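Acyl-CoA dehydrogenase (Thermus thermophilus, PDB 2Z1Q) probably catalyses the FAD-dependent oxidation of saturated acyl-CoA thioesters to their 2,3-dehydroacyl-CoA products, passing the electrons to an acceptor. Local coordinates at residues 179-185 with 229-235; 129-133 with 205-209. All blocks are in the same frame, centred on the assembly; numbering follows the deposited sequence.

Contact 1 of 2, residues 179-185 with 229-235; sequences KQWISNA and STRQVIL. With FAD (flavin-adenine dinucleotide), chain D.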
loop_
_atom_site.group_PDB
_atom_site.type_symbol
_atom_site.label_atom_id
_atom_site.label_comp_id
_atom_site.label_asym_id
_atom_site.label_seq_id
_atom_site.Cartn_x
_atom_site.Cartn_y
_atom_site.Cartn_z
ATOM N N LYS B 179 -27.937 8.648 7.768
ATOM C CA LYS B 179 -26.590 9.212 7.676
ATOM C C LYS B 179 -25.617 8.045 7.871
ATOM O O LYS B 179 -25.729 7.284 8.830
ATOM C CB LYS B 179 -26.385 10.279 8.748
ATOM C CG LYS B 179 -27.541 11.258 8.886
ATOM C CD LYS B 179 -27.852 12.002 7.599
ATOM C CE LYS B 179 -26.748 12.955 7.191
ATOM N NZ LYS B 179 -27.095 13.675 5.926
ATOM N N GLN B 180 -24.664 7.923 6.958
ATOM C CA GLN B 180 -23.704 6.828 6.955
ATOM C C GLN B 180 -22.309 7.122 7.504
ATOM O O GLN B 180 -21.726 8.180 7.231
ATOM C CB GLN B 180 -23.562 6.320 5.513
ATOM C CG GLN B 180 -22.862 4.984 5.395
ATOM C CD GLN B 180 -23.789 3.823 5.679
ATOM O OE1 GLN B 180 -24.287 3.170 4.761
ATOM N NE2 GLN B 180 -24.041 3.567 6.957
ATOM N N TRP B 181 -21.767 6.164 8.256
ATOM C CA TRP B 181 -20.423 6.265 8.832
ATOM C C TRP B 181 -20.234 7.453 9.788
ATOM O O TRP B 181 -19.385 8.291 9.533
ATOM C CB TRP B 181 -19.367 6.412 7.715
ATOM C CG TRP B 181 -19.201 5.282 6.713
ATOM C CD1 TRP B 181 -19.473 5.332 5.369
ATOM C CD2 TRP B 181 -18.660 3.977 6.960
ATOM N NE1 TRP B 181 -19.134 4.144 4.769
ATOM C CE2 TRP B 181 -18.632 3.294 5.720
ATOM C CE3 TRP B 181 -18.193 3.318 8.107
ATOM C CZ2 TRP B 181 -18.158 1.986 5.597
ATOM C CZ3 TRP B 181 -17.721 2.013 7.981
ATOM C CH2 TRP B 181 -17.708 1.363 6.733
ATOM N N ILE B 182 -20.984 7.534 10.879
ATOM C CA ILE B 182 -20.822 8.675 11.789
ATOM C C ILE B 182 -19.841 8.396 12.924
ATOM O O ILE B 182 -20.126 7.598 13.807
ATOM C CB ILE B 182 -22.183 9.089 12.393
ATOM C CG1 ILE B 182 -23.020 9.770 11.330
ATOM C CG2 ILE B 182 -22.003 10.056 13.543
ATOM C CD1 ILE B 182 -23.451 8.863 10.247
ATOM N N SER B 183 -18.683 9.050 12.896
ATOM C CA SER B 183 -17.701 8.861 13.970
ATOM C C SER B 183 -18.270 9.413 15.278
ATOM O O SER B 183 -18.943 10.449 15.274
ATOM C CB SER B 183 -16.386 9.607 13.651
ATOM O OG SER B 183 -15.863 9.254 12.386
ATOM N N ASN B 184 -17.996 8.717 16.380
ATOM C CA ASN B 184 -18.454 9.112 17.718
ATOM C C ASN B 184 -19.947 8.867 17.970
ATOM O O ASN B 184 -20.455 9.124 19.071
ATOM C CB ASN B 184 -18.145 10.608 17.971
ATOM C CG ASN B 184 -16.639 10.912 18.085
ATOM O OD1 ASN B 184 -16.238 12.073 18.027
ATOM N ND2 ASN B 184 -15.816 9.885 18.254
ATOM N N ALA B 185 -20.648 8.355 16.964
ATOM C CA ALA B 185 -22.083 8.095 17.062
ATOM C C ALA B 185 -22.478 7.217 18.237
ATOM O O ALA B 185 -23.601 7.306 18.738
ATOM C CB ALA B 185 -22.584 7.482 15.766
ATOM N N SER B 229 -15.402 4.927 17.269
ATOM C CA SER B 229 -16.813 4.552 17.153
ATOM C C SER B 229 -17.337 5.085 15.851
ATOM O O SER B 229 -17.199 6.282 15.566
ATOM C CB SER B 229 -17.668 5.141 18.278
ATOM O OG SER B 229 -19.044 5.164 17.889
ATOM N N THR B 230 -17.947 4.199 15.069
ATOM C CA THR B 230 -18.534 4.581 13.797
ATOM C C THR B 230 -19.841 3.807 13.624
ATOM O O THR B 230 -19.857 2.577 13.565
ATOM C CB THR B 230 -17.588 4.273 12.613
ATOM O OG1 THR B 230 -16.225 4.452 13.012
ATOM C CG2 THR B 230 -17.874 5.222 11.464
ATOM N N ARG B 231 -20.946 4.530 13.556
ATOM C CA ARG B 231 -22.245 3.897 13.413
ATOM C C ARG B 231 -23.079 4.644 12.402
ATOM O O ARG B 231 -22.766 5.767 12.009
ATOM C CB ARG B 231 -23.002 3.882 14.751
ATOM C CG ARG B 231 -22.461 2.942 15.828
ATOM C CD ARG B 231 -22.998 3.350 17.207
ATOM N NE ARG B 231 -22.646 2.405 18.267
ATOM C CZ ARG B 231 -23.417 1.395 18.663
ATOM N NH1 ARG B 231 -24.598 1.183 18.087
ATOM N NH2 ARG B 231 -23.009 0.596 19.642
ATOM N N GLN B 232 -24.160 4.013 11.982
ATOM C CA GLN B 232 -25.069 4.625 11.041
ATOM C C GLN B 232 -26.098 5.343 11.910
ATOM O O GLN B 232 -26.537 4.804 12.927
ATOM C CB GLN B 232 -25.735 3.539 10.213
ATOM C CG GLN B 232 -26.527 4.034 9.062
ATOM C CD GLN B 232 -27.162 2.898 8.308
ATOM O OE1 GLN B 232 -28.037 2.211 8.829
ATOM N NE2 GLN B 232 -26.725 2.688 7.073
ATOM N N VAL B 233 -26.446 6.573 11.548
ATOM C CA VAL B 233 -27.437 7.319 12.316
ATOM C C VAL B 233 -28.732 7.385 11.516
ATOM O O VAL B 233 -28.745 7.866 10.385
ATOM C CB VAL B 233 -26.947 8.757 12.646
ATOM C CG1 VAL B 233 -28.041 9.527 13.369
ATOM C CG2 VAL B 233 -25.702 8.695 13.520
ATOM N N ILE B 234 -29.818 6.892 12.104
ATOM C CA ILE B 234 -31.114 6.885 11.439
ATOM C C ILE B 234 -32.045 7.954 12.008
ATOM O O ILE B 234 -32.068 8.180 13.211
ATOM C CB ILE B 234 -31.792 5.497 11.592
ATOM C CG1 ILE B 234 -30.960 4.427 10.876
ATOM C CG2 ILE B 234 -33.219 5.549 11.056
ATOM C CD1 ILE B 234 -31.424 3.002 11.135
ATOM N N LEU B 235 -32.808 8.622 11.150
ATOM C CA LEU B 235 -33.749 9.633 11.622
ATOM C C LEU B 235 -35.162 9.317 11.167
ATOM O O LEU B 235 -35.476 9.415 9.986
ATOM C CB LEU B 235 -33.383 11.026 11.115
ATOM C CG LEU B 235 -32.071 11.642 11.577
ATOM C CD1 LEU B 235 -30.919 11.182 10.690
ATOM C CD2 LEU B 235 -32.224 13.145 11.504
HETATM P PA FAD D . -17.307 6.398 -3.101
HETATM O O1A FAD D . -16.723 5.686 -1.992
HETATM O O2A FAD D . -18.838 6.847 -3.169
HETATM O O5B FAD D . -16.316 7.211 -4.001
HETATM C C5B FAD D . -15.623 6.323 -4.877
HETATM C C4B FAD D . -14.875 7.333 -5.717
HETATM O O4B FAD D . -14.693 8.645 -5.365
HETATM C C3B FAD D . -13.664 6.879 -6.651
HETATM O O3B FAD D . -14.150 6.264 -7.851
HETATM C C2B FAD D . -13.103 8.352 -6.804
HETATM O O2B FAD D . -12.362 8.622 -7.998
HETATM C C1B FAD D . -14.503 8.889 -6.711
HETATM N N9A FAD D . -14.898 10.190 -7.160
HETATM C C8A FAD D . -15.905 10.877 -6.544
HETATM N N7A FAD D . -16.114 11.992 -7.140
HETATM C C5A FAD D . -15.245 12.117 -8.165
HETATM C C6A FAD D . -15.006 13.111 -9.162
HETATM N N6A FAD D . -15.768 14.261 -9.171
HETATM N N1A FAD D . -14.018 12.882 -10.069
HETATM C C2A FAD D . -13.301 11.762 -10.069
HETATM N N3A FAD D . -13.515 10.829 -9.163
HETATM C C4A FAD D . -14.451 10.932 -8.206
HETATM N N1 FAD D . -18.840 11.118 7.400
HETATM C C2 FAD D . -19.338 12.125 8.150
HETATM O O2 FAD D . -20.161 12.871 7.644
HETATM N N3 FAD D . -18.980 12.330 9.443
HETATM C C4 FAD D . -18.076 11.519 10.092
HETATM O O4 FAD D . -17.766 11.704 11.244
HETATM C C4X FAD D . -17.502 10.381 9.332
HETATM N N5 FAD D . -16.640 9.507 9.876
HETATM C C5X FAD D . -16.166 8.449 9.169
HETATM C C6 FAD D . -15.292 7.479 9.777
HETATM C C7 FAD D . -14.853 6.369 9.035
HETATM C C7M FAD D . -13.955 5.340 9.693
HETATM C C8 FAD D . -15.254 6.206 7.670
HETATM C C8M FAD D . -14.812 5.022 6.840
HETATM C C9 FAD D . -16.080 7.134 7.076
HETATM C C9A FAD D . -16.560 8.266 7.804
HETATM N N10 FAD D . -17.441 9.181 7.184
HETATM C C10 FAD D . -17.952 10.239 7.907
HETATM C "C1'" FAD D . -17.787 8.903 5.814
HETATM C "C2'" FAD D . -17.029 9.734 4.768
HETATM O "O2'" FAD D . -17.356 11.112 4.872
HETATM C "C3'" FAD D . -17.507 9.106 3.498
HETATM O "O3'" FAD D . -17.075 7.716 3.517
HETATM C "C4'" FAD D . -16.958 9.705 2.233
HETATM O "O4'" FAD D . -17.317 11.076 2.046
HETATM C "C5'" FAD D . -17.543 8.789 1.219
HETATM O "O5'" FAD D . -17.173 9.038 -0.042
HETATM P P FAD D . -17.739 7.699 -0.720
HETATM O O1P FAD D . -17.191 6.550 0.050
HETATM O O2P FAD D . -19.364 7.659 -0.658
HETATM O O3P FAD D . -17.127 7.766 -2.233
HETATM O O HOH W 1 -14.884 7.089 12.970
#

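Contact 2 of 2, residues 129-133 with 205-209; sequences QKRKY and FLVER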
loop_
_atom_site.group_PDB
_atom_site.type_symbol
_atom_site.label_atom_id
_atom_site.label_comp_id
_atom_site.label_asym_id
_atom_site.label_seq_id
_atom_site.Cartn_x
_atom_site.Cartn_y
_atom_site.Cartn_z
ATOM N N GLN B 129 -27.187 29.756 21.010
ATOM C CA GLN B 129 -26.881 28.330 20.902
ATOM C C GLN B 129 -25.407 28.004 21.128
ATOM O O GLN B 129 -25.054 26.849 21.334
ATOM C CB GLN B 129 -27.347 27.771 19.550
ATOM C CG GLN B 129 -26.754 28.475 18.361
ATOM C CD GLN B 129 -27.426 28.110 17.041
ATOM O OE1 GLN B 129 -28.639 27.931 16.970
ATOM N NE2 GLN B 129 -26.632 28.023 15.987
ATOM N N LYS B 130 -24.538 29.010 21.108
ATOM C CA LYS B 130 -23.115 28.767 21.342
ATOM C C LYS B 130 -22.811 28.714 22.836
ATOM O O LYS B 130 -21.864 28.047 23.258
ATOM C CB LYS B 130 -22.252 29.846 20.685
ATOM C CG LYS B 130 -22.180 29.741 19.173
ATOM C CD LYS B 130 -21.073 30.610 18.604
ATOM C CE LYS B 130 -21.377 32.079 18.792
ATOM N NZ LYS B 130 -20.270 32.936 18.287
ATOM N N ARG B 131 -23.627 29.407 23.630
ATOM C CA ARG B 131 -23.421 29.439 25.075
ATOM C C ARG B 131 -23.941 28.178 25.739
ATOM O O ARG B 131 -23.448 27.771 26.792
ATOM C CB ARG B 131 -24.108 30.658 25.702
ATOM C CG ARG B 131 -23.815 30.844 27.205
ATOM C CD ARG B 131 -22.331 31.132 27.478
ATOM N NE ARG B 131 -21.713 30.182 28.409
ATOM C CZ ARG B 131 -20.415 30.176 28.715
ATOM N NH1 ARG B 131 -19.924 29.281 29.568
ATOM N NH2 ARG B 131 -19.602 31.071 28.163
ATOM N N LYS B 132 -24.924 27.545 25.116
ATOM C CA LYS B 132 -25.491 26.351 25.710
ATOM C C LYS B 132 -24.986 25.058 25.096
ATOM O O LYS B 132 -25.535 23.993 25.363
ATOM C CB LYS B 132 -27.012 26.403 25.617
ATOM C CG LYS B 132 -27.557 26.137 24.231
ATOM C CD LYS B 132 -28.306 24.810 24.180
ATOM C CE LYS B 132 -29.514 24.797 25.109
ATOM N NZ LYS B 132 -30.335 23.557 24.944
ATOM N N TYR B 133 -23.944 25.144 24.276
ATOM C CA TYR B 133 -23.391 23.954 23.642
ATOM C C TYR B 133 -21.873 23.929 23.661
ATOM O O TYR B 133 -21.271 22.965 24.133
ATOM C CB TYR B 133 -23.887 23.842 22.192
ATOM C CG TYR B 133 -25.309 23.338 22.048
ATOM C CD1 TYR B 133 -26.201 23.951 21.172
ATOM C CD2 TYR B 133 -25.764 22.251 22.795
ATOM C CE1 TYR B 133 -27.510 23.506 21.047
ATOM C CE2 TYR B 133 -27.076 21.792 22.675
ATOM C CZ TYR B 133 -27.942 22.428 21.803
ATOM O OH TYR B 133 -29.250 22.013 21.707
ATOM N N PHE B 205 -28.527 21.123 11.043
ATOM C CA PHE B 205 -29.354 21.136 12.252
ATOM C C PHE B 205 -28.637 20.569 13.476
ATOM O O PHE B 205 -27.853 19.628 13.370
ATOM C CB PHE B 205 -30.641 20.318 12.047
ATOM C CG PHE B 205 -31.510 20.803 10.924
ATOM C CD1 PHE B 205 -31.192 20.515 9.598
ATOM C CD2 PHE B 205 -32.659 21.538 11.191
ATOM C CE1 PHE B 205 -32.006 20.950 8.560
ATOM C CE2 PHE B 205 -33.482 21.980 10.152
ATOM C CZ PHE B 205 -33.152 21.684 8.837
ATOM N N LEU B 206 -28.922 21.134 14.645
ATOM C CA LEU B 206 -28.331 20.659 15.897
ATOM C C LEU B 206 -29.335 19.670 16.491
ATOM O O LEU B 206 -30.479 20.035 16.746
ATOM C CB LEU B 206 -28.110 21.826 16.860
ATOM C CG LEU B 206 -27.199 22.953 16.358
ATOM C CD1 LEU B 206 -27.407 24.206 17.207
ATOM C CD2 LEU B 206 -25.743 22.498 16.392
ATOM N N VAL B 207 -28.912 18.421 16.690
ATOM C CA VAL B 207 -29.788 17.385 17.232
ATOM C C VAL B 207 -29.150 16.748 18.449
ATOM O O VAL B 207 -28.019 16.263 18.391
ATOM C CB VAL B 207 -30.065 16.272 16.178
ATOM C CG1 VAL B 207 -31.115 15.280 16.703
ATOM C CG2 VAL B 207 -30.524 16.901 14.888
ATOM N N GLU B 208 -29.877 16.752 19.555
ATOM C CA GLU B 208 -29.359 16.164 20.775
ATOM C C GLU B 208 -29.598 14.664 20.737
ATOM O O GLU B 208 -30.618 14.203 20.218
ATOM C CB GLU B 208 -30.037 16.808 21.980
ATOM C CG GLU B 208 -29.994 18.327 21.876
ATOM C CD GLU B 208 -30.436 19.029 23.143
ATOM O OE1 GLU B 208 -31.630 18.933 23.492
ATOM O OE2 GLU B 208 -29.592 19.680 23.793
ATOM N N ARG B 209 -28.645 13.912 21.276
ATOM C CA ARG B 209 -28.747 12.465 21.281
ATOM C C ARG B 209 -30.084 11.952 21.808
ATOM O O ARG B 209 -30.689 11.075 21.199
ATOM C CB ARG B 209 -27.617 11.855 22.104
ATOM C CG ARG B 209 -27.515 10.353 21.932
ATOM C CD ARG B 209 -26.602 9.731 22.957
ATOM N NE ARG B 209 -26.390 8.315 22.680
ATOM C CZ ARG B 209 -25.620 7.850 21.700
ATOM N NH1 ARG B 209 -24.976 8.688 20.899
ATOM N NH2 ARG B 209 -25.512 6.539 21.514
#

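Contact 1 of 2, residues 179-185 with 229-235
W181 and T230 meet beside the flavin, and both touch it. The methyl CG2 of T230 sits in the plane of the indole, at its edge, 3.9 Å from W181 CE3. Flavin C8M lies over one face of the W181 indole, offset toward its rim, while W181 CB packs 3.4 Å from flavin C9A. Y376 of the second subunit meets the same indole with its ring. With only an alanine methyl here, T230 CG2 would probably lose the indole edge beside it, and flavin C8M the ring it meets. S183 supplies the polar grip, its OG donating to flavin N5 at 2.6 Å and its backbone N to flavin O4 at 3.3 Å; a small hydroxyl residue suits a place so close to the ring.

Behind this first shell, antiparallel strands fix the position. W181 takes a left-handed backbone conformation within a beta bulge, which shifts the register between the K179-V233 and I182-R231 pairs. I182 N bonds to R231 O at 2.8 Å, and I182 O accepts R231 N and A185 N from opposite faces of its plane, the latter closing a type II turn. On the face that carries K179, I182, R231 and V233, I182 CG1 rests 3.6 Å from V233 CG2, branched residues filling the layer against C147. K179 NZ turns away to a salt bridge with E150, and T230 OG1 bonds to K222 NZ.

Donors at both N5 and O4 would probably draw electron density from the flavin and favour its reduction, consistent with hydride transfer to N5 in this family.

Contact 2 of 2, residues 129-133 with 205-209
Y133 reaches across to both L206 and E208. Its CB points toward strand 201-208, and with CG anti to the carbonyl carbon (chi1 -77°) the ring carries on in that direction. L206 CD1 comes to the ring obliquely, 4.2 Å from Y133 CD1 and 3.9 Å from Y133 CE1. Farther round the ring, Y133 CE2 is 3.5 Å from OE2 of E208, which lies at the ring edge, near its plane. Y133 CZ follows, 3.8 Å from E208 OE2, and the tip, Y133 OH, donates a weak hydrogen bond to E208 OE2 at 3.1 Å. Ring and carboxylate are turned 79° apart, so the acid stands almost upright to the ring. One ring face is covered by the neighbouring K132, whose CD sits over its centre.

Tyrosine suits this place because it is apolar along its length, where it meets leucine, and polar at its end, where it meets an acid. L206 CD1 also touches Q129 at CD, 3.9 Å away, so the methyl is shared by two residues of 129-133. K132 NZ stays 4.1 Å from E208 OE2, beyond a salt bridge, though the opposite charges probably attract. L121 of helix 119-124 packs on both Y133 and L206, and W142 on Y133 and E208.

Y133 also occupies the N-cap position before helix 134-139. The contact thus sets the junction of two short helices against a strand, at the meeting of the helical N-terminal domain and the beta-sheet middle domain of the acyl-CoA dehydrogenase fold.

In the fold
Both contacts use the same mixed sheet of the middle domain, their centres about 18 Å apart. Contact 1 lies within it, pairing strands 172-183 and 230-235 through backbone hydrogen bonds. Most of its residues are buried; W181, S183 and T230 line the flavin site, and the second subunit reaches Q180 and W181. Contact 2 instead joins strand 201-208 to the end of helix 127-131 and the N-cap of helix 134-139, by side chains alone; its apolar part is buried, but K132 is exposed and E208 partly so, which suits charged groups there. The second subunit does not touch contact 2. R209 links the two, its NH1 probably hydrogen-bonded to A185 O in the turn 182-185 that ends strand 172-183.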